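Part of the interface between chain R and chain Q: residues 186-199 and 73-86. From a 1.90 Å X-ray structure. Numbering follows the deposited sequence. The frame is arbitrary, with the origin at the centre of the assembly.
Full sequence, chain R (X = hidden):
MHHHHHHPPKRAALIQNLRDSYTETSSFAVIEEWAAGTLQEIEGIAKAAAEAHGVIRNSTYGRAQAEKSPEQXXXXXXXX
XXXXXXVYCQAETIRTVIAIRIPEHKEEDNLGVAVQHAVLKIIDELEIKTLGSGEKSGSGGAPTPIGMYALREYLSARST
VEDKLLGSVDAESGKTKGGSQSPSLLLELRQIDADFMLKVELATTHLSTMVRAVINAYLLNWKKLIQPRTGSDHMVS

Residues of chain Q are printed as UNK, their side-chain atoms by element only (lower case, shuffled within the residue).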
ATOM      1  N   LEU R 186       3.850 136.246  -5.533  1.00 35.90           N
ATOM      2  CA  LEU R 186       4.191 136.603  -4.165  1.00 35.26           C
ATOM      3  C   LEU R 186       3.776 135.535  -3.142  1.00 34.97           C
ATOM      4  O   LEU R 186       4.528 135.220  -2.218  1.00 35.63           O
ATOM      5  CB  LEU R 186       3.564 137.952  -3.819  1.00 36.06           C
ATOM      6  CG  LEU R 186       4.070 138.703  -2.595  1.00 36.69           C
ATOM      7  CD1 LEU R 186       5.599 138.793  -2.569  1.00 38.14           C
ATOM      8  CD2 LEU R 186       3.446 140.091  -2.597  1.00 38.41           C
ATOM      9  N   LEU R 187       2.588 134.964  -3.309  1.00 33.77           N
ATOM     10  CA  LEU R 187       2.163 133.891  -2.436  1.00 33.36           C
ATOM     11  C   LEU R 187       3.010 132.634  -2.666  1.00 33.18           C
ATOM     12  O   LEU R 187       3.215 131.837  -1.744  1.00 33.07           O
ATOM     13  CB  LEU R 187       0.675 133.611  -2.609  1.00 33.10           C
ATOM     14  CG  LEU R 187      -0.255 134.709  -2.065  1.00 33.46           C
ATOM     15  CD1 LEU R 187      -1.618 134.576  -2.693  1.00 33.84           C
ATOM     16  CD2 LEU R 187      -0.336 134.650  -0.553  1.00 32.70           C
ATOM     17  N   GLU R 188       3.524 132.481  -3.883  1.00 32.60           N
ATOM     18  CA  GLU R 188       4.380 131.348  -4.188  1.00 32.68           C
ATOM     19  C   GLU R 188       5.705 131.434  -3.443  1.00 32.46           C
ATOM     20  O   GLU R 188       6.223 130.409  -2.994  1.00 32.15           O
ATOM     21  CB  GLU R 188       4.609 131.205  -5.692  1.00 33.37           C
ATOM     22  CG  GLU R 188       5.127 129.820  -6.066  1.00 35.30           C
ATOM     23  CD  GLU R 188       5.623 129.697  -7.492  1.00 39.25           C
ATOM     24  OE1 GLU R 188       6.211 128.638  -7.795  1.00 40.22           O
ATOM     25  OE2 GLU R 188       5.428 130.628  -8.310  1.00 41.11           O
ATOM     26  N   LEU R 189       6.247 132.647  -3.291  1.00 31.71           N
ATOM     27  CA  LEU R 189       7.470 132.848  -2.514  1.00 31.89           C
ATOM     28  C   LEU R 189       7.263 132.327  -1.109  1.00 32.16           C
ATOM     29  O   LEU R 189       8.122 131.629  -0.558  1.00 32.86           O
ATOM     30  CB  LEU R 189       7.878 134.327  -2.475  1.00 31.85           C
ATOM     31  CG  LEU R 189       9.210 134.668  -1.808  1.00 31.93           C
ATOM     32  CD1 LEU R 189      10.397 134.153  -2.630  1.00 31.39           C
ATOM     33  CD2 LEU R 189       9.328 136.176  -1.608  1.00 31.45           C
ATOM     34  N   ARG R 190       6.117 132.671  -0.522  1.00 32.15           N
ATOM     35  CA  ARG R 190       5.756 132.169   0.801  1.00 31.96           C
ATOM     36  C   ARG R 190       5.602 130.638   0.784  1.00 31.12           C
ATOM     37  O   ARG R 190       6.017 129.957   1.728  1.00 30.76           O
ATOM     38  CB  ARG R 190       4.455 132.815   1.258  1.00 32.14           C
ATOM     39  CG  ARG R 190       4.030 132.474   2.670  1.00 35.36           C
ATOM     40  CD  ARG R 190       2.858 133.317   3.143  1.00 39.33           C
ATOM     41  NE  ARG R 190       2.034 132.572   4.072  1.00 44.29           N
ATOM     42  CZ  ARG R 190       0.882 132.000   3.746  1.00 47.72           C
ATOM     43  NH1 ARG R 190       0.402 132.117   2.502  1.00 47.69           N
ATOM     44  NH2 ARG R 190       0.199 131.320   4.673  1.00 47.47           N
ATOM     45  N   GLN R 191       4.992 130.112  -0.276  1.00 30.37           N
ATOM     46  CA  GLN R 191       4.711 128.678  -0.332  1.00 30.14           C
ATOM     47  C   GLN R 191       5.996 127.876  -0.511  1.00 29.81           C
ATOM     48  O   GLN R 191       6.072 126.719  -0.091  1.00 30.69           O
ATOM     49  CB  GLN R 191       3.705 128.331  -1.428  1.00 29.74           C
ATOM     50  CG  GLN R 191       2.969 127.022  -1.137  1.00 30.25           C
ATOM     51  CD  GLN R 191       2.204 127.095   0.164  1.00 32.09           C
ATOM     52  OE1 GLN R 191       1.635 128.147   0.479  1.00 32.33           O
ATOM     53  NE2 GLN R 191       2.194 126.000   0.932  1.00 30.18           N
ATOM     54  N   ILE R 192       7.009 128.488  -1.113  1.00 29.02           N
ATOM     55  CA  ILE R 192       8.310 127.834  -1.254  1.00 29.41           C
ATOM     56  C   ILE R 192       8.948 127.694   0.123  1.00 29.96           C
ATOM     57  O   ILE R 192       9.458 126.624   0.483  1.00 29.48           O
ATOM     58  CB  ILE R 192       9.203 128.609  -2.265  1.00 29.12           C
ATOM     59  CG1 ILE R 192       8.704 128.347  -3.689  1.00 28.65           C
ATOM     60  CG2 ILE R 192      10.693 128.256  -2.093  1.00 28.83           C
ATOM     61  CD1 ILE R 192       9.257 129.341  -4.723  1.00 26.80           C
ATOM     62  N   ASP R 193       8.860 128.769   0.915  1.00 29.94           N
ATOM     63  CA  ASP R 193       9.343 128.763   2.284  1.00 30.09           C
ATOM     64  C   ASP R 193       8.578 127.737   3.116  1.00 29.56           C
ATOM     65  O   ASP R 193       9.192 126.918   3.793  1.00 29.71           O
ATOM     66  CB  ASP R 193       9.212 130.157   2.924  1.00 30.13           C
ATOM     67  CG  ASP R 193      10.261 131.139   2.428  1.00 32.07           C
ATOM     68  OD1 ASP R 193      11.208 130.724   1.721  1.00 32.39           O
ATOM     69  OD2 ASP R 193      10.212 132.365   2.688  1.00 31.98           O
ATOM     70  N   ALA R 194       7.247 127.785   3.051  1.00 29.29           N
ATOM     71  CA  ALA R 194       6.387 126.835   3.755  1.00 29.47           C
ATOM     72  C   ALA R 194       6.634 125.367   3.353  1.00 29.48           C
ATOM     73  O   ALA R 194       6.848 124.507   4.221  1.00 29.16           O
ATOM     74  CB  ALA R 194       4.917 127.203   3.579  1.00 29.76           C
ATOM     75  N   ASP R 195       6.624 125.098   2.045  1.00 29.17           N
ATOM     76  CA  ASP R 195       6.775 123.723   1.540  1.00 28.86           C
ATOM     77  C   ASP R 195       8.134 123.109   1.833  1.00 28.41           C
ATOM     78  O   ASP R 195       8.227 121.910   2.099  1.00 28.37           O
ATOM     79  CB  ASP R 195       6.493 123.653   0.039  1.00 28.86           C
ATOM     80  CG  ASP R 195       5.015 123.755  -0.282  1.00 31.11           C
ATOM     81  OD1 ASP R 195       4.198 123.912   0.663  1.00 32.05           O
ATOM     82  OD2 ASP R 195       4.574 123.663  -1.452  1.00 32.96           O
ATOM     83  N   PHE R 196       9.193 123.913   1.786  1.00 27.62           N
ATOM     84  CA  PHE R 196      10.498 123.382   2.132  1.00 26.95           C
ATOM     85  C   PHE R 196      10.619 122.952   3.576  1.00 26.70           C
ATOM     86  O   PHE R 196      11.235 121.920   3.859  1.00 25.69           O
ATOM     87  CB  PHE R 196      11.629 124.252   1.623  1.00 27.18           C
ATOM     88  CG  PHE R 196      12.000 123.916   0.216  1.00 26.95           C
ATOM     89  CD1 PHE R 196      11.326 124.498  -0.853  1.00 27.31           C
ATOM     90  CD2 PHE R 196      12.958 122.931  -0.048  1.00 28.48           C
ATOM     91  CE1 PHE R 196      11.655 124.168  -2.172  1.00 27.31           C
ATOM     92  CE2 PHE R 196      13.291 122.595  -1.370  1.00 26.89           C
ATOM     93  CZ  PHE R 196      12.634 123.200  -2.422  1.00 28.17           C
ATOM     94  N   MET R 197       9.955 123.679   4.477  1.00 26.35           N
ATOM     95  CA  MET R 197       9.859 123.229   5.873  1.00 25.68           C
ATOM     96  C   MET R 197       8.978 121.987   6.028  1.00 25.41           C
ATOM     97  O   MET R 197       9.340 121.072   6.783  1.00 25.87           O
ATOM     98  CB  MET R 197       9.373 124.363   6.786  1.00 26.34           C
ATOM     99  CG  MET R 197      10.387 125.534   6.916  1.00 25.21           C
ATOM    100  SD  MET R 197      12.029 125.017   7.454  1.00 28.20           S
ATOM    101  CE  MET R 197      12.855 124.751   5.866  1.00 25.03           C
ATOM    102  N   LEU R 198       7.840 121.960   5.327  1.00 25.34           N
ATOM    103  CA  LEU R 198       6.940 120.789   5.331  1.00 26.05           C
ATOM    104  C   LEU R 198       7.684 119.544   4.850  1.00 25.94           C
ATOM    105  O   LEU R 198       7.570 118.462   5.441  1.00 27.30           O
ATOM    106  CB  LEU R 198       5.727 121.016   4.426  1.00 25.09           C
ATOM    107  CG  LEU R 198       4.799 119.804   4.206  1.00 25.82           C
ATOM    108  CD1 LEU R 198       4.189 119.320   5.513  1.00 30.33           C
ATOM    109  CD2 LEU R 198       3.717 120.131   3.202  1.00 26.45           C
ATOM    110  N   LYS R 199       8.433 119.711   3.766  1.00 26.53           N
ATOM    111  CA  LYS R 199       9.210 118.623   3.182  1.00 26.54           C
ATOM    112  C   LYS R 199      10.256 118.087   4.146  1.00 26.61           C
ATOM    113  O   LYS R 199      10.483 116.874   4.198  1.00 27.11           O
ATOM    114  CB  LYS R 199       9.829 119.055   1.853  1.00 26.62           C
ATOM    115  CG  LYS R 199       8.797 119.138   0.709  1.00 28.01           C
ATOM    116  CD  LYS R 199       9.418 119.681  -0.557  1.00 32.19           C
ATOM    117  CE  LYS R 199       8.512 119.451  -1.755  1.00 35.37           C
ATOM    118  NZ  LYS R 199       9.243 119.663  -3.021  1.00 39.18           N
TER
ATOM    119  N   UNK Q  73     -10.019 129.802  -2.524  1.00 39.84           N
ATOM    120  CA  UNK Q  73      -9.346 128.654  -3.153  1.00 39.20           C
ATOM    121  C   UNK Q  73      -8.064 128.293  -2.418  1.00 38.47           C
ATOM    122  O   UNK Q  73      -7.784 127.118  -2.197  1.00 37.96           O
ATOM    123  c   UNK Q  73     -10.081 129.546  -5.568  1.00 40.95           C
ATOM    124  c   UNK Q  73     -11.527 129.245  -5.216  1.00 41.33           C
ATOM    125  c   UNK Q  73      -9.792 129.098  -6.979  1.00 42.11           C
ATOM    126  c   UNK Q  73      -9.053 128.892  -4.637  1.00 39.21           C
ATOM    127  N   UNK Q  74      -7.293 129.308  -2.037  1.00 37.35           N
ATOM    128  CA  UNK Q  74      -6.114 129.117  -1.216  1.00 37.00           C
ATOM    129  C   UNK Q  74      -6.454 128.374   0.067  1.00 36.17           C
ATOM    130  O   UNK Q  74      -5.684 127.527   0.513  1.00 35.15           O
ATOM    131  c   UNK Q  74      -4.941 131.292  -2.013  1.00 39.18           C
ATOM    132  c   UNK Q  74      -4.851 132.769  -1.619  1.00 40.32           C
ATOM    133  c   UNK Q  74      -3.580 130.735  -2.398  1.00 40.99           C
ATOM    134  c   UNK Q  74      -5.503 130.472  -0.855  1.00 38.01           C
ATOM    135  N   UNK Q  75      -7.613 128.697   0.650  1.00 34.99           N
ATOM    136  CA  UNK Q  75      -8.070 128.062   1.896  1.00 34.09           C
ATOM    137  C   UNK Q  75      -8.392 126.585   1.728  1.00 33.08           C
ATOM    138  O   UNK Q  75      -8.026 125.765   2.564  1.00 32.84           O
ATOM    139  N   UNK Q  76      -9.098 126.263   0.648  1.00 32.75           N
ATOM    140  CA  UNK Q  76      -9.415 124.883   0.289  1.00 32.13           C
ATOM    141  C   UNK Q  76      -8.124 124.059   0.104  1.00 32.10           C
ATOM    142  O   UNK Q  76      -7.998 122.978   0.679  1.00 32.07           O
ATOM    143  c   UNK Q  76     -10.401 123.405  -1.551  1.00 32.06           C
ATOM    144  c   UNK Q  76     -10.291 124.831  -0.993  1.00 32.24           C
ATOM    145  c   UNK Q  76     -11.690 125.393  -0.714  1.00 33.05           C
ATOM    146  N   UNK Q  77      -7.184 124.579  -0.692  1.00 31.66           N
ATOM    147  CA  UNK Q  77      -5.921 123.878  -0.988  1.00 31.96           C
ATOM    148  C   UNK Q  77      -5.053 123.697   0.253  1.00 32.08           C
ATOM    149  O   UNK Q  77      -4.477 122.620   0.474  1.00 30.74           O
ATOM    150  c   UNK Q  77      -5.346 125.621  -4.414  1.00 32.73           C
ATOM    151  c   UNK Q  77      -5.140 124.600  -2.097  1.00 31.97           C
ATOM    152  c   UNK Q  77      -5.833 124.536  -3.463  1.00 32.97           C
ATOM    153  c   UNK Q  77      -5.706 123.137  -4.092  1.00 33.28           C
ATOM    154  N   UNK Q  78      -4.977 124.747   1.080  1.00 31.87           N
ATOM    155  CA  UNK Q  78      -4.255 124.697   2.356  1.00 32.73           C
ATOM    156  C   UNK Q  78      -4.819 123.628   3.296  1.00 32.42           C
ATOM    157  O   UNK Q  78      -4.070 122.847   3.897  1.00 31.81           O
ATOM    158  o   UNK Q  78      -1.771 127.716   4.336  1.00 46.18           O
ATOM    159  c   UNK Q  78      -4.322 126.063   3.051  1.00 33.11           C
ATOM    160  c   UNK Q  78      -2.125 126.549   4.146  1.00 42.23           C
ATOM    161  n   UNK Q  78      -1.284 125.591   3.745  1.00 45.35           N
ATOM    162  c   UNK Q  78      -3.564 126.150   4.349  1.00 37.06           C
ATOM    163  N   UNK Q  79      -6.142 123.609   3.428  1.00 32.28           N
ATOM    164  CA  UNK Q  79      -6.812 122.603   4.233  1.00 33.13           C
ATOM    165  C   UNK Q  79      -6.489 121.195   3.712  1.00 32.54           C
ATOM    166  O   UNK Q  79      -6.272 120.278   4.495  1.00 31.84           O
ATOM    167  c   UNK Q  79     -12.639 121.711   6.158  1.00 42.39           C
ATOM    168  c   UNK Q  79      -9.061 122.328   5.385  1.00 36.85           C
ATOM    169  c   UNK Q  79      -8.318 122.821   4.166  1.00 33.67           C
ATOM    170  c   UNK Q  79     -10.532 122.727   5.396  1.00 40.28           C
ATOM    171  n   UNK Q  79     -13.337 122.583   5.443  1.00 41.64           N
ATOM    172  n   UNK Q  79     -11.316 121.753   6.149  1.00 41.65           N
ATOM    173  n   UNK Q  79     -13.260 120.779   6.872  1.00 43.69           N
ATOM    174  N   UNK Q  80      -6.483 121.038   2.391  1.00 32.24           N
ATOM    175  CA  UNK Q  80      -6.184 119.742   1.785  1.00 32.48           C
ATOM    176  C   UNK Q  80      -4.736 119.328   2.058  1.00 31.67           C
ATOM    177  O   UNK Q  80      -4.479 118.162   2.391  1.00 31.58           O
ATOM    178  c   UNK Q  80      -6.299 118.301  -0.285  1.00 34.55           C
ATOM    179  c   UNK Q  80      -7.091 117.242   0.172  1.00 35.75           C
ATOM    180  c   UNK Q  80      -5.136 116.716  -1.749  1.00 35.21           C
ATOM    181  c   UNK Q  80      -5.956 115.691  -1.268  1.00 36.12           C
ATOM    182  c   UNK Q  80      -6.491 119.703   0.286  1.00 32.87           C
ATOM    183  c   UNK Q  80      -5.311 118.030  -1.244  1.00 34.00           C
ATOM    184  c   UNK Q  80      -6.925 115.951  -0.309  1.00 37.27           C
ATOM    185  o   UNK Q  80      -5.824 114.377  -1.701  1.00 36.82           O
ATOM    186  N   UNK Q  81      -3.806 120.278   1.946  1.00 31.37           N
ATOM    187  CA  UNK Q  81      -2.396 120.010   2.234  1.00 31.63           C
ATOM    188  C   UNK Q  81      -2.198 119.622   3.690  1.00 31.10           C
ATOM    189  O   UNK Q  81      -1.447 118.691   3.991  1.00 30.19           O
ATOM    190  c   UNK Q  81      -1.491 121.194   1.892  1.00 31.68           C
ATOM    191  c   UNK Q  81       0.002 120.816   2.003  1.00 33.65           C
ATOM    192  o   UNK Q  81       1.088 122.751   2.924  1.00 40.59           O
ATOM    193  c   UNK Q  81       0.954 122.007   1.948  1.00 34.72           C
ATOM    194  n   UNK Q  81       1.650 122.155   0.838  1.00 39.44           N
ATOM    195  N   UNK Q  82      -2.874 120.330   4.598  1.00 30.46           N
ATOM    196  CA  UNK Q  82      -2.772 120.033   6.018  1.00 30.37           C
ATOM    197  C   UNK Q  82      -3.225 118.612   6.308  1.00 29.78           C
ATOM    198  O   UNK Q  82      -2.571 117.901   7.071  1.00 29.86           O
ATOM    199  o   UNK Q  82      -1.731 122.518   6.644  1.00 34.57           O
ATOM    200  c   UNK Q  82      -3.601 121.028   6.843  1.00 31.05           C
ATOM    201  o   UNK Q  82      -3.605 123.439   7.214  1.00 36.12           O
ATOM    202  c   UNK Q  82      -2.959 122.407   6.904  1.00 34.15           C
ATOM    203  N   UNK Q  83      -4.340 118.205   5.696  1.00 29.23           N
ATOM    204  CA  UNK Q  83      -4.850 116.858   5.900  1.00 29.17           C
ATOM    205  C   UNK Q  83      -3.824 115.843   5.374  1.00 28.57           C
ATOM    206  O   UNK Q  83      -3.464 114.906   6.077  1.00 28.15           O
ATOM    207  c   UNK Q  83      -6.207 116.641   5.214  1.00 29.44           C
ATOM    208  c   UNK Q  83      -6.513 115.148   5.403  1.00 31.75           C
ATOM    209  c   UNK Q  83      -7.683 114.853   6.322  1.00 32.77           C
ATOM    210  c   UNK Q  83      -6.541 114.357   4.102  1.00 31.32           C
ATOM    211  N   UNK Q  84      -3.346 116.060   4.150  1.00 28.19           N
ATOM    212  CA  UNK Q  84      -2.383 115.140   3.527  1.00 28.59           C
ATOM    213  C   UNK Q  84      -1.155 114.966   4.414  1.00 28.71           C
ATOM    214  O   UNK Q  84      -0.640 113.853   4.596  1.00 28.49           O
ATOM    215  s   UNK Q  84      -3.305 115.375   0.939  1.00 29.97           S
ATOM    216  c   UNK Q  84      -1.999 115.642   2.133  1.00 28.05           C
ATOM    217  N   UNK Q  85      -0.696 116.076   4.980  1.00 28.56           N
ATOM    218  CA  UNK Q  85       0.436 116.069   5.897  1.00 29.10           C
ATOM    219  C   UNK Q  85       0.176 115.109   7.060  1.00 28.77           C
ATOM    220  O   UNK Q  85       1.002 114.235   7.353  1.00 28.03           O
ATOM    221  c   UNK Q  85       2.677 116.790   7.906  1.00 36.26           C
ATOM    222  n   UNK Q  85       1.846 118.783   8.221  1.00 37.21           N
ATOM    223  c   UNK Q  85       0.709 117.513   6.367  1.00 29.73           C
ATOM    224  c   UNK Q  85       2.824 118.625   9.095  1.00 38.14           C
ATOM    225  c   UNK Q  85       1.724 117.640   7.460  1.00 32.77           C
ATOM    226  n   UNK Q  85       3.344 117.424   8.926  1.00 36.39           N
ATOM    227  N   UNK Q  86      -0.973 115.264   7.717  1.00 28.63           N
ATOM    228  CA  UNK Q  86      -1.342 114.416   8.857  1.00 29.08           C
ATOM    229  C   UNK Q  86      -1.408 112.934   8.484  1.00 28.21           C
ATOM    230  O   UNK Q  86      -0.886 112.098   9.202  1.00 27.98           O
ATOM    231  o   UNK Q  86      -1.573 116.616  10.588  1.00 36.50           O
ATOM    232  n   UNK Q  86      -3.804 116.826  10.295  1.00 35.53           N
ATOM    233  c   UNK Q  86      -2.643 116.172  10.159  1.00 33.08           C
ATOM    234  c   UNK Q  86      -2.702 114.838   9.450  1.00 29.45           C
TER
HETATM  235  O   HOH W   1       3.250 123.925   3.463  1.00 35.36           O

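Position 73 has four side-chain carbons, forked at the second. They reach nothing on chain R. This is Leu Q73.

Position 74 has the same four carbons and the same fork. Its CA-to-CB bond points toward chain R, and one terminal carbon lies close to the side chain of Leu R187. The residue is Leu Q74. CD1 of Leu Q74 is 3.9 Å from CD1 of Leu R187, an apolar contact.

Position 75 has no side-chain atoms. It is Gly Q75. No atom of the chain R stretch lies near the place a CB would occupy.

Position 76 has three carbons, one carrying the other two. It is Val Q76, far from chain R.

Position 77 has four carbons, forked at the second. It is Leu Q77, also out of reach.

Position 78 has three carbons in a row, the third carrying one oxygen and one nitrogen. CA to CB points sideways, but the end of the side chain comes nearer, and its oxygen lies near the guanidinium of Arg R190. A terminal amide on this chain length gives Gln Q78. OE1 of Gln Q78 is 4.1 Å from NH2 of Arg R190, so the two polar groups are near neighbours rather than bonded.

Position 79 has three carbons, a nitrogen, then a carbon carrying two more nitrogens. This guanidinium belongs to Arg Q79. It makes no contact here.

Position 80 has one carbon and then a six-carbon ring bearing an oxygen. It is Tyr Q80, out of reach of chain R.

Position 81 again has three carbons, the third carrying oxygen and nitrogen. Its side chain extends to Asp R195 and Leu R198. The residue is Gln Q81. NE2 of Gln Q81 donates a hydrogen bond to OD1 of Asp R195 at 3.1 Å. CD of Gln Q81 packs 3.6 Å from CD2 of Leu R198.

Position 82 has two carbons, the second carrying two oxygens. This carboxylate is Asp Q82. It does not touch chain R.

Position 83 has four carbons, forked at the second: Leu Q83. Position 84 has one carbon and a sulfur: Cys Q84. Neither reaches chain R.

Position 85 has one carbon and a five-membered ring of three carbons and two nitrogens. One face of the ring is covered by a methyl of Leu R198. It is His Q85. CD1 of Leu R198 is 3.6 Å from CG of His Q85, in a CH-pi contact.

Position 86 has two carbons, the second carrying oxygen and nitrogen. It is Asn Q86, with no contact.

The two helices run nearly parallel, 13° apart, with axes 12.5 Å from each other at closest approach. Side chains must therefore bridge the gap. Asp R195 is the polar centre. OD1 of Asp R195 also accepts from NE2 of Gln R191 at 2.9 Å, within chain R. Water 1 donates to OD1 of Asp R195 at 3.0 Å and to OE1 of Gln Q81 at 2.5 Å, so both ends of the Gln Q81 amide are tied to one carboxylate oxygen. Leucine contacts flank this network along the helices.

Chain Q, residues 73-86: LLGVLQRYQDLCHN
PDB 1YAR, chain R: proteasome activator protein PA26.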